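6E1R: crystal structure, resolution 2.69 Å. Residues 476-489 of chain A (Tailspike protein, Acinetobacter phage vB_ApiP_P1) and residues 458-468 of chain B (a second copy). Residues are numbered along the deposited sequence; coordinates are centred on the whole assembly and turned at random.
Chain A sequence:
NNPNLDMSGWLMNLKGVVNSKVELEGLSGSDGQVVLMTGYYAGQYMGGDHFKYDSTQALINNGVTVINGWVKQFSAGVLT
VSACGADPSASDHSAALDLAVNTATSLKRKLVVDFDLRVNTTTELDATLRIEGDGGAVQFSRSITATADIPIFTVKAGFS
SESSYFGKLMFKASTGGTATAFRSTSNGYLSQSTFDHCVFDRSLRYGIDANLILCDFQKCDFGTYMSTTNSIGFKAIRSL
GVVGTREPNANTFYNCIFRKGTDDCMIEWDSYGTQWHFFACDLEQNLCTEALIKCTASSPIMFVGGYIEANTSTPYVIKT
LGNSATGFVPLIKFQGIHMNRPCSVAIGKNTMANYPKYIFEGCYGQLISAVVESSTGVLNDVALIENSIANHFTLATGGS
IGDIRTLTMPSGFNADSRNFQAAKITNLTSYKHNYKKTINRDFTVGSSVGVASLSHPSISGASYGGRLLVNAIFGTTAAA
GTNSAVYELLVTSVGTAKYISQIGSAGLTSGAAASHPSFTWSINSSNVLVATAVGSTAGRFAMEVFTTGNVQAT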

# COMPACT_ATOMS: atom_id res chain seq x y z
N THR A 476 -37.94 -17.10 -28.70
CA THR A 476 -36.55 -17.02 -28.27
C THR A 476 -36.41 -16.72 -26.78
O THR A 476 -35.69 -17.43 -26.08
N THR A 477 -37.10 -15.69 -26.29
CA THR A 477 -36.99 -15.27 -24.90
C THR A 477 -38.37 -15.27 -24.27
O THR A 477 -39.34 -14.78 -24.86
N ALA A 478 -38.47 -15.84 -23.06
CA ALA A 478 -39.75 -15.95 -22.38
C ALA A 478 -40.28 -14.57 -22.00
O ALA A 478 -39.53 -13.65 -21.66
N ALA A 479 -41.61 -14.44 -22.04
CA ALA A 479 -42.29 -13.22 -21.64
C ALA A 479 -43.64 -13.61 -21.04
O ALA A 479 -43.91 -14.80 -20.82
N ALA A 480 -44.48 -12.62 -20.78
CA ALA A 480 -45.81 -12.89 -20.25
C ALA A 480 -46.65 -13.59 -21.31
O ALA A 480 -46.77 -13.10 -22.44
N GLY A 481 -47.22 -14.73 -20.95
CA GLY A 481 -48.07 -15.49 -21.84
C GLY A 481 -47.34 -16.39 -22.82
O GLY A 481 -47.98 -16.91 -23.75
N THR A 482 -46.04 -16.59 -22.66
CA THR A 482 -45.28 -17.45 -23.56
C THR A 482 -45.58 -18.91 -23.25
O THR A 482 -45.54 -19.33 -22.09
N ASN A 483 -45.88 -19.68 -24.30
CA ASN A 483 -46.10 -21.11 -24.13
C ASN A 483 -44.84 -21.77 -23.59
O ASN A 483 -43.76 -21.64 -24.17
N SER A 484 -44.99 -22.49 -22.48
CA SER A 484 -43.85 -23.05 -21.77
C SER A 484 -44.12 -24.50 -21.41
O SER A 484 -45.27 -24.92 -21.24
N ALA A 485 -43.03 -25.27 -21.29
CA ALA A 485 -43.10 -26.66 -20.86
C ALA A 485 -41.79 -27.03 -20.19
O ALA A 485 -40.72 -26.59 -20.62
N VAL A 486 -41.88 -27.83 -19.13
CA VAL A 486 -40.72 -28.26 -18.36
C VAL A 486 -40.62 -29.77 -18.43
O VAL A 486 -41.65 -30.47 -18.43
N TYR A 487 -39.40 -30.28 -18.52
CA TYR A 487 -39.15 -31.71 -18.61
C TYR A 487 -38.04 -32.09 -17.63
O TYR A 487 -37.04 -31.37 -17.51
N GLU A 488 -38.22 -33.21 -16.95
CA GLU A 488 -37.23 -33.73 -16.01
C GLU A 488 -36.68 -35.03 -16.57
O GLU A 488 -37.43 -36.00 -16.74
N LEU A 489 -35.38 -35.05 -16.86
CA LEU A 489 -34.77 -36.16 -17.58
C LEU A 489 -33.60 -36.72 -16.79
O LEU A 489 -32.76 -35.96 -16.29
N SER B 458 -35.25 -14.00 -13.55
CA SER B 458 -34.49 -13.01 -14.30
C SER B 458 -35.36 -12.06 -15.11
O SER B 458 -35.03 -10.89 -15.24
N ILE B 459 -36.48 -12.55 -15.66
CA ILE B 459 -37.35 -11.75 -16.51
C ILE B 459 -38.64 -11.48 -15.74
O ILE B 459 -39.32 -12.42 -15.30
N SER B 460 -38.97 -10.20 -15.57
CA SER B 460 -40.12 -9.81 -14.76
C SER B 460 -41.42 -10.17 -15.46
O SER B 460 -41.64 -9.82 -16.63
N GLY B 461 -42.30 -10.88 -14.75
CA GLY B 461 -43.60 -11.22 -15.26
C GLY B 461 -43.62 -12.26 -16.35
O GLY B 461 -44.69 -12.53 -16.92
N ALA B 462 -42.48 -12.87 -16.67
CA ALA B 462 -42.43 -13.85 -17.74
C ALA B 462 -42.91 -15.21 -17.25
O ALA B 462 -43.07 -15.45 -16.05
N SER B 463 -43.15 -16.11 -18.20
CA SER B 463 -43.56 -17.47 -17.87
C SER B 463 -42.41 -18.19 -17.18
O SER B 463 -41.33 -18.35 -17.76
N TYR B 464 -42.64 -18.62 -15.95
CA TYR B 464 -41.63 -19.36 -15.20
C TYR B 464 -41.75 -20.85 -15.48
O TYR B 464 -42.72 -21.33 -16.06
N GLY B 465 -40.72 -21.59 -15.06
CA GLY B 465 -40.69 -23.02 -15.27
C GLY B 465 -39.49 -23.70 -14.65
O GLY B 465 -38.35 -23.43 -15.04
N GLY B 466 -39.73 -24.58 -13.70
CA GLY B 466 -38.65 -25.29 -13.05
C GLY B 466 -39.18 -26.32 -12.08
O GLY B 466 -40.36 -26.69 -12.14
N ARG B 467 -38.31 -26.78 -11.19
CA ARG B 467 -38.68 -27.80 -10.21
C ARG B 467 -38.56 -27.24 -8.80
O ARG B 467 -37.74 -26.36 -8.53
N LEU B 468 -39.41 -27.75 -7.91
CA LEU B 468 -39.47 -27.31 -6.53
C LEU B 468 -39.35 -28.51 -5.61
O LEU B 468 -40.08 -29.50 -5.78

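The two stretches meet loop against loop at one end and strand against strand at the other, burying 545 Å² in total. Contact begins at Thr A477, whose CB points sideways; with chi1 at -63° (m), its CG2 lies 3.7 Å from CD1 of Ile B459. That isoleucine points toward chain A in an m, t conformation, and CD1 of Ile B459 sits 3.6 Å from O of Ala A478.

Ala A478 directs its own CB inward, where it is 4.3 Å from CB of Ala B462 and 4.5 Å from CD1 of Ile B459, a small apolar patch. At Ala A479 the side chain turns away and the backbone takes over, its CA only 4.0 Å from CA of Ala B462. N of Ser B463 donates to O of Ala A479 at 3.0 Å with an N-H...O angle of 146°, and CA of Ala B462 adds a CA-H...O contact to O of Ala A479 at 3.5 Å.

Ala A479 also opens a type II turn that ends at Thr A482. Within it, Ala A480 points away overall, yet its CB still comes within 3.5 Å of O of Gly B461. Thr A482 points toward chain B in the m rotamer and its OG1 accepts from N of Ala A479 at 3.0 Å, so this hydroxyl braces its own turn. Ser B463, also m, points toward chain A and has the largest covered area of either stretch, 83 Å². OG of Ser B463 lies 3.2 Å from O of Ala A479 and 3.0 Å from O of Thr A482; its single proton could serve either acceptor, and the geometry does not settle which.

Along the strand, directions alternate. Ser A484 (t) faces chain B, its CB 4.3 Å from CB of Ser B463, while its OG is hydrogen-bonded elsewhere in the structure. Ala A485 faces away. Val A486 (m) points in and lays CG1 3.6 Å from C of Gly B465 and 3.7 Å from N of Gly B466. An ideal CB on Gly B465 would fall 2.9 Å from CG1 of Val A486, a clash, so the close approach depends on the bare backbone there.

Tyr A487 is out of reach, but Glu A488 (chi1 t, chi2 p) points in to form a salt bridge with Arg B467 (chi1 p, chi2 t): OE1 of Glu A488 lies 2.6 Å from NH1 of Arg B467, at the guanidinium edge near its plane. The 115° N-H...O angle makes the hydrogen-bond component weak despite the short distance.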

# COMPACT_ATOMS: atom_id res chain seq x y z
CB THR A 476 -35.80 -15.96 -29.09
OG1 THR A 476 -35.93 -16.25 -30.49
CG2 THR A 476 -34.33 -15.95 -28.72
CB THR A 477 -36.36 -13.88 -24.79
OG1 THR A 477 -35.02 -13.92 -25.29
CG2 THR A 477 -36.34 -13.40 -23.35
CB ALA A 478 -39.62 -16.83 -21.14
CB ALA A 479 -42.44 -12.26 -22.83
CB ALA A 480 -46.48 -11.59 -19.81
CB THR A 482 -43.78 -17.17 -23.43
OG1 THR A 482 -43.50 -15.84 -23.86
CG2 THR A 482 -42.98 -18.15 -24.27
CB ASN A 483 -46.51 -21.74 -25.46
CG ASN A 483 -47.87 -21.27 -25.94
OD1 ASN A 483 -48.69 -20.80 -25.15
ND2 ASN A 483 -48.12 -21.40 -27.23
CB SER A 484 -43.53 -22.25 -20.50
OG SER A 484 -42.51 -22.87 -19.74
CB ALA A 485 -43.38 -27.60 -22.04
CB VAL A 486 -40.77 -27.77 -16.90
CG1 VAL A 486 -40.73 -26.25 -16.85
CG2 VAL A 486 -42.01 -28.29 -16.20
CB TYR A 487 -38.75 -32.12 -20.03
CG TYR A 487 -39.74 -31.69 -21.10
CD1 TYR A 487 -39.69 -30.42 -21.64
CD2 TYR A 487 -40.70 -32.57 -21.57
CE1 TYR A 487 -40.59 -30.02 -22.62
CE2 TYR A 487 -41.61 -32.18 -22.54
CZ TYR A 487 -41.54 -30.91 -23.06
OH TYR A 487 -42.43 -30.51 -24.03
CB GLU A 488 -37.87 -33.95 -14.63
CG GLU A 488 -36.89 -34.34 -13.53
CD GLU A 488 -36.24 -33.14 -12.87
OE1 GLU A 488 -36.14 -32.08 -13.52
OE2 GLU A 488 -35.85 -33.25 -11.69
CB LEU A 489 -34.30 -35.73 -18.97
CG LEU A 489 -35.33 -35.03 -19.85
CD1 LEU A 489 -34.68 -34.52 -21.13
CD2 LEU A 489 -36.50 -35.95 -20.17
CB SER B 458 -33.48 -13.70 -15.23
OG SER B 458 -34.12 -14.44 -16.25
CB ILE B 459 -37.65 -12.47 -17.83
CG1 ILE B 459 -36.36 -13.00 -18.46
CG2 ILE B 459 -38.36 -11.53 -18.79
CD1 ILE B 459 -36.59 -13.90 -19.66
CB SER B 460 -40.07 -8.31 -14.47
OG SER B 460 -41.11 -7.93 -13.59
CB ALA B 462 -41.01 -13.97 -18.30
CB SER B 463 -43.98 -18.21 -19.14
OG SER B 463 -45.06 -17.55 -19.78
CB TYR B 464 -41.74 -19.06 -13.71
CG TYR B 464 -43.13 -19.20 -13.13
CD1 TYR B 464 -43.61 -20.44 -12.70
CD2 TYR B 464 -43.96 -18.10 -13.00
CE1 TYR B 464 -44.88 -20.56 -12.17
CE2 TYR B 464 -45.23 -18.21 -12.47
CZ TYR B 464 -45.69 -19.45 -12.06
OH TYR B 464 -46.95 -19.56 -11.53
CB ARG B 467 -37.82 -29.07 -10.36
CG ARG B 467 -36.42 -28.99 -9.77
CD ARG B 467 -35.77 -30.36 -9.76
NE ARG B 467 -34.32 -30.29 -9.89
CZ ARG B 467 -33.66 -30.48 -11.03
NH1 ARG B 467 -34.32 -30.75 -12.14
NH2 ARG B 467 -32.33 -30.39 -11.06
CB LEU B 468 -40.78 -26.56 -6.24
CG LEU B 468 -41.18 -25.43 -7.19
CD1 LEU B 468 -42.49 -24.81 -6.75
CD2 LEU B 468 -40.08 -24.39 -7.28